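Local coordinates for protein Ent-copalyl diphosphate synthase (Streptomyces platensis, PDB 5BP8) that belongs to the largely helical terpene cyclases and has a region related to the C-terminal domain of squalene-hopene cyclases, at residues A[330-338]-A[376-384]. Sequence-based numbering, arbitrary orientation.
Sequences MHFRRDGYF and EIRMISDWL
Tyr337 and Trp383 meet where the loop 330-338 turns past the 376-384 part of helix 370-386. The CB of Tyr337 sits over one face of the indole, 3.5 Å from the centroid of its five-membered ring and almost exactly on the ring normal, a CH-pi contact. The phenol itself slides off to the side: the two planes differ by 22°, yet the rings barely overlap. Gly336 O lies 3.3 Å from Trp383 CB. Met379, a selenomethionine with CG anti to the backbone N (chi1 -173°) and its chain extended beyond, lies along the backbone of Gly336, SE 3.9 Å from Gly336 C. Deeper in, Phe338 packs its CE1 3.7 Å from Ile380 CD1, the two side chains crossing at about a right angle, while Glu376 CG comes up to the ring edge, 3.9 Å from Phe338 CZ.

On the solvent side, the exposed Arg333 reaches in to the buried Glu376: its NH2 forms a salt bridge of 3.1 Å with Glu376 OE2, which it meets on the anti side and somewhat out of the carboxylate plane; NE adds a weak bond to the same oxygen. A water lies 2.6 Å from Gly336 O and 2.7 Å from Asp382 OD2 and can donate to each, though other acceptors compete for its protons.

The contact joins the loop between helices 307-319 and 349-365 to helix 370-386. Phe338 also packs on Ile355 of helix 349-365, whereas Ile377 and Leu384 turn to helices 349-365 and 402-416, respectively.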
HETATM    1  N   MSE A 330      11.494  -9.614 -18.421  1.00 30.03           N
HETATM    2  CA  MSE A 330      12.868  -9.357 -18.900  1.00 31.33           C
HETATM    3  C   MSE A 330      13.153  -7.890 -19.153  1.00 28.38           C
HETATM    4  O   MSE A 330      14.310  -7.477 -19.056  1.00 28.85           O
HETATM    5  CB  MSE A 330      13.182 -10.228 -20.140  1.00 33.32           C
HETATM    6  CG  MSE A 330      12.981 -11.720 -19.866  1.00 35.94           C
HETATM    7 SE   MSE A 330      14.262 -12.471 -18.558  0.65 38.69          SE
HETATM    8  CE  MSE A 330      12.984 -12.748 -17.095  1.00 38.72           C
ATOM      9  N   HIS A 331      12.119  -7.079 -19.414  1.00 27.87           N
ATOM     10  CA  HIS A 331      12.229  -5.622 -19.557  0.60 27.58           C
ATOM     11  C   HIS A 331      12.840  -5.004 -18.309  1.00 28.05           C
ATOM     12  O   HIS A 331      13.436  -3.930 -18.365  1.00 30.45           O
ATOM     13  CB  HIS A 331      10.842  -4.945 -19.707  0.60 28.34           C
ATOM     14  CG  HIS A 331      10.091  -5.304 -20.949  0.60 30.18           C
ATOM     15  ND1 HIS A 331      10.578  -5.056 -22.215  0.60 31.23           N
ATOM     16  CD2 HIS A 331       8.860  -5.842 -21.118  0.60 30.08           C
ATOM     17  CE1 HIS A 331       9.695  -5.461 -23.112  0.60 31.54           C
ATOM     18  NE2 HIS A 331       8.641  -5.940 -22.472  0.60 30.72           N
ATOM     19  N   PHE A 332      12.616  -5.646 -17.167  1.00 26.95           N
ATOM     20  CA  PHE A 332      13.024  -5.114 -15.861  1.00 26.51           C
ATOM     21  C   PHE A 332      14.355  -5.705 -15.367  1.00 27.31           C
ATOM     22  O   PHE A 332      14.779  -5.444 -14.215  1.00 29.04           O
ATOM     23  CB  PHE A 332      11.927  -5.417 -14.831  1.00 24.97           C
ATOM     24  CG  PHE A 332      10.594  -4.827 -15.167  1.00 23.57           C
ATOM     25  CD1 PHE A 332      10.243  -3.559 -14.715  1.00 22.77           C
ATOM     26  CD2 PHE A 332       9.675  -5.544 -15.915  1.00 23.60           C
ATOM     27  CE1 PHE A 332       9.002  -3.017 -15.015  1.00 22.64           C
ATOM     28  CE2 PHE A 332       8.426  -5.011 -16.222  1.00 23.03           C
ATOM     29  CZ  PHE A 332       8.095  -3.747 -15.778  1.00 22.86           C
ATOM     30  N   ARG A 333      15.032  -6.492 -16.209  1.00 29.10           N
ATOM     31  CA  ARG A 333      16.321  -7.062 -15.822  1.00 30.29           C
ATOM     32  C   ARG A 333      17.361  -5.957 -15.713  1.00 29.85           C
ATOM     33  O   ARG A 333      17.452  -5.101 -16.582  1.00 28.98           O
ATOM     34  CB  ARG A 333      16.777  -8.133 -16.833  1.00 35.00           C
ATOM     35  CG  ARG A 333      18.049  -8.873 -16.417  1.00 40.69           C
ATOM     36  CD  ARG A 333      18.905  -9.251 -17.622  1.00 48.62           C
ATOM     37  NE  ARG A 333      18.356 -10.387 -18.369  1.00 54.23           N
ATOM     38  CZ  ARG A 333      17.893 -10.351 -19.627  1.00 58.64           C
ATOM     39  NH1 ARG A 333      17.891  -9.228 -20.348  1.00 61.92           N
ATOM     40  NH2 ARG A 333      17.426 -11.468 -20.176  1.00 56.48           N
ATOM     41  N   ARG A 334      18.143  -5.978 -14.636  1.00 29.36           N
ATOM     42  CA  ARG A 334      19.232  -5.034 -14.441  1.00 31.44           C
ATOM     43  C   ARG A 334      20.483  -5.846 -14.115  1.00 32.66           C
ATOM     44  O   ARG A 334      20.465  -7.081 -14.222  1.00 33.09           O
ATOM     45  CB  ARG A 334      18.890  -4.048 -13.316  1.00 30.72           C
ATOM     46  CG  ARG A 334      17.580  -3.277 -13.561  1.00 31.10           C
ATOM     47  CD  ARG A 334      17.713  -2.330 -14.757  1.00 31.47           C
ATOM     48  NE  ARG A 334      16.496  -1.585 -15.060  1.00 30.57           N
ATOM     49  CZ  ARG A 334      15.622  -1.888 -16.022  1.00 31.76           C
ATOM     50  NH1 ARG A 334      15.786  -2.944 -16.806  1.00 31.67           N
ATOM     51  NH2 ARG A 334      14.548  -1.134 -16.193  1.00 32.80           N
ATOM     52  N   ASP A 335      21.555  -5.163 -13.724  1.00 35.99           N
ATOM     53  CA  ASP A 335      22.832  -5.831 -13.395  1.00 38.07           C
ATOM     54  C   ASP A 335      22.842  -6.433 -11.981  1.00 36.43           C
ATOM     55  O   ASP A 335      23.151  -5.768 -11.012  1.00 38.09           O
ATOM     56  CB  ASP A 335      23.997  -4.854 -13.552  1.00 41.76           C
ATOM     57  CG  ASP A 335      25.364  -5.538 -13.465  1.00 47.05           C
ATOM     58  OD1 ASP A 335      25.457  -6.764 -13.686  1.00 48.86           O
ATOM     59  OD2 ASP A 335      26.349  -4.838 -13.176  1.00 52.33           O
ATOM     60  N   GLY A 336      22.503  -7.709 -11.902  1.00 34.17           N
ATOM     61  CA  GLY A 336      22.501  -8.486 -10.656  1.00 35.19           C
ATOM     62  C   GLY A 336      21.137  -8.736 -10.019  1.00 33.82           C
ATOM     63  O   GLY A 336      21.033  -9.480  -9.042  1.00 35.01           O
ATOM     64  N   TYR A 337      20.087  -8.133 -10.578  1.00 32.86           N
ATOM     65  CA  TYR A 337      18.762  -8.123  -9.934  1.00 29.80           C
ATOM     66  C   TYR A 337      17.746  -7.535 -10.915  1.00 29.13           C
ATOM     67  O   TYR A 337      18.107  -7.137 -12.008  1.00 27.62           O
ATOM     68  CB  TYR A 337      18.819  -7.279  -8.639  1.00 30.71           C
ATOM     69  CG  TYR A 337      18.893  -5.811  -8.934  1.00 31.43           C
ATOM     70  CD1 TYR A 337      20.075  -5.235  -9.373  1.00 35.11           C
ATOM     71  CD2 TYR A 337      17.756  -5.000  -8.856  1.00 31.09           C
ATOM     72  CE1 TYR A 337      20.129  -3.897  -9.721  1.00 36.20           C
ATOM     73  CE2 TYR A 337      17.805  -3.663  -9.205  1.00 32.61           C
ATOM     74  CZ  TYR A 337      18.997  -3.116  -9.628  1.00 35.71           C
ATOM     75  OH  TYR A 337      19.077  -1.790  -9.974  1.00 37.57           O
ATOM     76  N   PHE A 338      16.475  -7.461 -10.506  1.00 25.94           N
ATOM     77  CA  PHE A 338      15.428  -6.888 -11.332  1.00 25.98           C
ATOM     78  C   PHE A 338      14.875  -5.628 -10.700  1.00 25.14           C
ATOM     79  O   PHE A 338      14.701  -5.583  -9.479  1.00 23.17           O
ATOM     80  CB  PHE A 338      14.286  -7.889 -11.513  1.00 25.72           C
ATOM     81  CG  PHE A 338      14.577  -8.962 -12.529  1.00 26.20           C
ATOM     82  CD1 PHE A 338      15.524  -9.963 -12.258  1.00 25.81           C
ATOM     83  CD2 PHE A 338      13.914  -8.980 -13.737  1.00 25.62           C
ATOM     84  CE1 PHE A 338      15.796 -10.940 -13.195  1.00 27.12           C
ATOM     85  CE2 PHE A 338      14.197  -9.953 -14.689  1.00 26.81           C
ATOM     86  CZ  PHE A 338      15.135 -10.928 -14.413  1.00 26.24           C
ATOM     87  N   GLU A 376      18.769 -16.217 -14.772  1.00 35.05           N
ATOM     88  CA  GLU A 376      18.138 -15.120 -14.039  1.00 34.32           C
ATOM     89  C   GLU A 376      17.698 -15.606 -12.670  1.00 31.53           C
ATOM     90  O   GLU A 376      17.857 -14.890 -11.682  1.00 33.67           O
ATOM     91  CB  GLU A 376      16.971 -14.532 -14.839  1.00 32.61           C
ATOM     92  CG  GLU A 376      17.400 -13.650 -16.015  1.00 33.77           C
ATOM     93  CD  GLU A 376      17.821 -14.415 -17.273  1.00 36.50           C
ATOM     94  OE1 GLU A 376      17.782 -15.664 -17.305  1.00 35.53           O
ATOM     95  OE2 GLU A 376      18.185 -13.736 -18.254  1.00 38.58           O
ATOM     96  N   ILE A 377      17.139 -16.812 -12.626  1.00 33.05           N
ATOM     97  CA  ILE A 377      16.735 -17.483 -11.393  1.00 35.00           C
ATOM     98  C   ILE A 377      17.870 -17.566 -10.369  1.00 37.57           C
ATOM     99  O   ILE A 377      17.697 -17.259  -9.186  1.00 33.41           O
ATOM    100  CB  ILE A 377      16.163 -18.889 -11.690  1.00 37.20           C
ATOM    101  CG1 ILE A 377      14.814 -18.784 -12.406  1.00 37.73           C
ATOM    102  CG2 ILE A 377      15.956 -19.704 -10.418  1.00 38.44           C
ATOM    103  CD1 ILE A 377      14.258 -20.122 -12.853  1.00 38.94           C
ATOM    104  N   ARG A 378      19.053 -17.957 -10.811  1.00 40.93           N
ATOM    105  CA  ARG A 378      20.140 -18.140  -9.857  1.00 42.80           C
ATOM    106  C   ARG A 378      20.831 -16.821  -9.478  1.00 41.61           C
ATOM    107  O   ARG A 378      21.322 -16.674  -8.362  1.00 43.91           O
ATOM    108  CB  ARG A 378      21.090 -19.232 -10.362  1.00 46.48           C
ATOM    109  CG  ARG A 378      20.540 -20.642 -10.086  1.00 48.05           C
ATOM    110  CD  ARG A 378      20.725 -21.605 -11.275  1.00 54.50           C
ATOM    111  NE  ARG A 378      21.819 -21.119 -12.112  1.00 56.98           N
ATOM    112  CZ  ARG A 378      21.988 -21.342 -13.409  1.00 51.20           C
ATOM    113  NH1 ARG A 378      21.164 -22.129 -14.115  1.00 50.03           N
ATOM    114  NH2 ARG A 378      23.007 -20.724 -13.991  1.00 45.54           N
HETATM  115  N   MSE A 379      20.817 -15.837 -10.357  1.00 38.37           N
HETATM  116  CA  MSE A 379      21.309 -14.516  -9.989  1.00 39.12           C
HETATM  117  C   MSE A 379      20.430 -13.693  -9.042  1.00 37.35           C
HETATM  118  O   MSE A 379      20.938 -12.806  -8.313  1.00 33.71           O
HETATM  119  CB  MSE A 379      21.286 -13.716 -11.241  1.00 38.09           C
HETATM  120  CG  MSE A 379      21.922 -12.336 -11.124  1.00 40.25           C
HETATM  121 SE   MSE A 379      20.934 -11.663 -12.615  0.65 42.03          SE
HETATM  122  CE  MSE A 379      21.520  -9.952 -13.304  1.00 33.76           C
ATOM    123  N   ILE A 380      19.118 -13.916  -9.122  1.00 35.26           N
ATOM    124  CA  ILE A 380      18.171 -13.317  -8.151  1.00 32.70           C
ATOM    125  C   ILE A 380      18.405 -13.999  -6.802  1.00 33.78           C
ATOM    126  O   ILE A 380      18.441 -13.357  -5.746  1.00 30.06           O
ATOM    127  CB  ILE A 380      16.703 -13.543  -8.551  1.00 30.58           C
ATOM    128  CG1 ILE A 380      16.352 -12.768  -9.819  1.00 29.56           C
ATOM    129  CG2 ILE A 380      15.775 -13.113  -7.406  1.00 29.65           C
ATOM    130  CD1 ILE A 380      14.983 -13.131 -10.325  1.00 30.11           C
ATOM    131  N   SER A 381      18.573 -15.320  -6.842  1.00 36.30           N
ATOM    132  CA  SER A 381      19.047 -16.067  -5.673  1.00 38.94           C
ATOM    133  C   SER A 381      20.288 -15.449  -5.040  1.00 40.44           C
ATOM    134  O   SER A 381      20.259 -15.144  -3.841  1.00 40.76           O
ATOM    135  CB  SER A 381      19.318 -17.527  -6.026  1.00 43.30           C
ATOM    136  OG  SER A 381      18.098 -18.172  -6.308  1.00 43.23           O
ATOM    137  N   ASP A 382      21.355 -15.258  -5.822  1.00 43.42           N
ATOM    138  CA  ASP A 382      22.552 -14.528  -5.357  1.00 44.69           C
ATOM    139  C   ASP A 382      22.106 -13.316  -4.553  1.00 40.66           C
ATOM    140  O   ASP A 382      22.398 -13.197  -3.369  1.00 35.27           O
ATOM    141  CB  ASP A 382      23.413 -13.974  -6.513  1.00 50.29           C
ATOM    142  CG  ASP A 382      24.614 -13.131  -6.009  1.00 57.98           C
ATOM    143  OD1 ASP A 382      25.374 -13.613  -5.121  1.00 70.90           O
ATOM    144  OD2 ASP A 382      24.793 -11.981  -6.482  1.00 61.61           O
ATOM    145  N   TRP A 383      21.392 -12.441  -5.249  1.00 35.91           N
ATOM    146  CA  TRP A 383      21.084 -11.112  -4.774  1.00 33.44           C
ATOM    147  C   TRP A 383      20.236 -11.123  -3.495  1.00 30.68           C
ATOM    148  O   TRP A 383      20.523 -10.356  -2.573  1.00 30.21           O
ATOM    149  CB  TRP A 383      20.369 -10.342  -5.885  1.00 31.72           C
ATOM    150  CG  TRP A 383      20.192  -8.920  -5.607  1.00 30.25           C
ATOM    151  CD1 TRP A 383      21.084  -7.921  -5.793  1.00 30.02           C
ATOM    152  CD2 TRP A 383      19.012  -8.317  -5.070  1.00 29.22           C
ATOM    153  NE1 TRP A 383      20.535  -6.723  -5.419  1.00 31.92           N
ATOM    154  CE2 TRP A 383      19.262  -6.944  -4.958  1.00 29.86           C
ATOM    155  CE3 TRP A 383      17.774  -8.821  -4.673  1.00 29.38           C
ATOM    156  CZ2 TRP A 383      18.307  -6.044  -4.472  1.00 30.49           C
ATOM    157  CZ3 TRP A 383      16.818  -7.922  -4.188  1.00 29.63           C
ATOM    158  CH2 TRP A 383      17.102  -6.563  -4.085  1.00 29.02           C
ATOM    159  N   LEU A 384      19.202 -11.961  -3.442  1.00 29.28           N
ATOM    160  CA  LEU A 384      18.361 -12.045  -2.235  1.00 28.52           C
ATOM    161  C   LEU A 384      19.164 -12.505  -1.046  1.00 28.59           C
ATOM    162  O   LEU A 384      19.070 -11.954   0.041  1.00 26.15           O
ATOM    163  CB  LEU A 384      17.179 -12.979  -2.429  1.00 27.61           C
ATOM    164  CG  LEU A 384      16.076 -12.470  -3.360  1.00 27.60           C
ATOM    165  CD1 LEU A 384      15.100 -13.592  -3.625  1.00 27.50           C
ATOM    166  CD2 LEU A 384      15.379 -11.290  -2.701  1.00 27.13           C
TER
HETATM  167  O   HOH W   1      23.316 -10.419  -8.087  1.00 36.74           O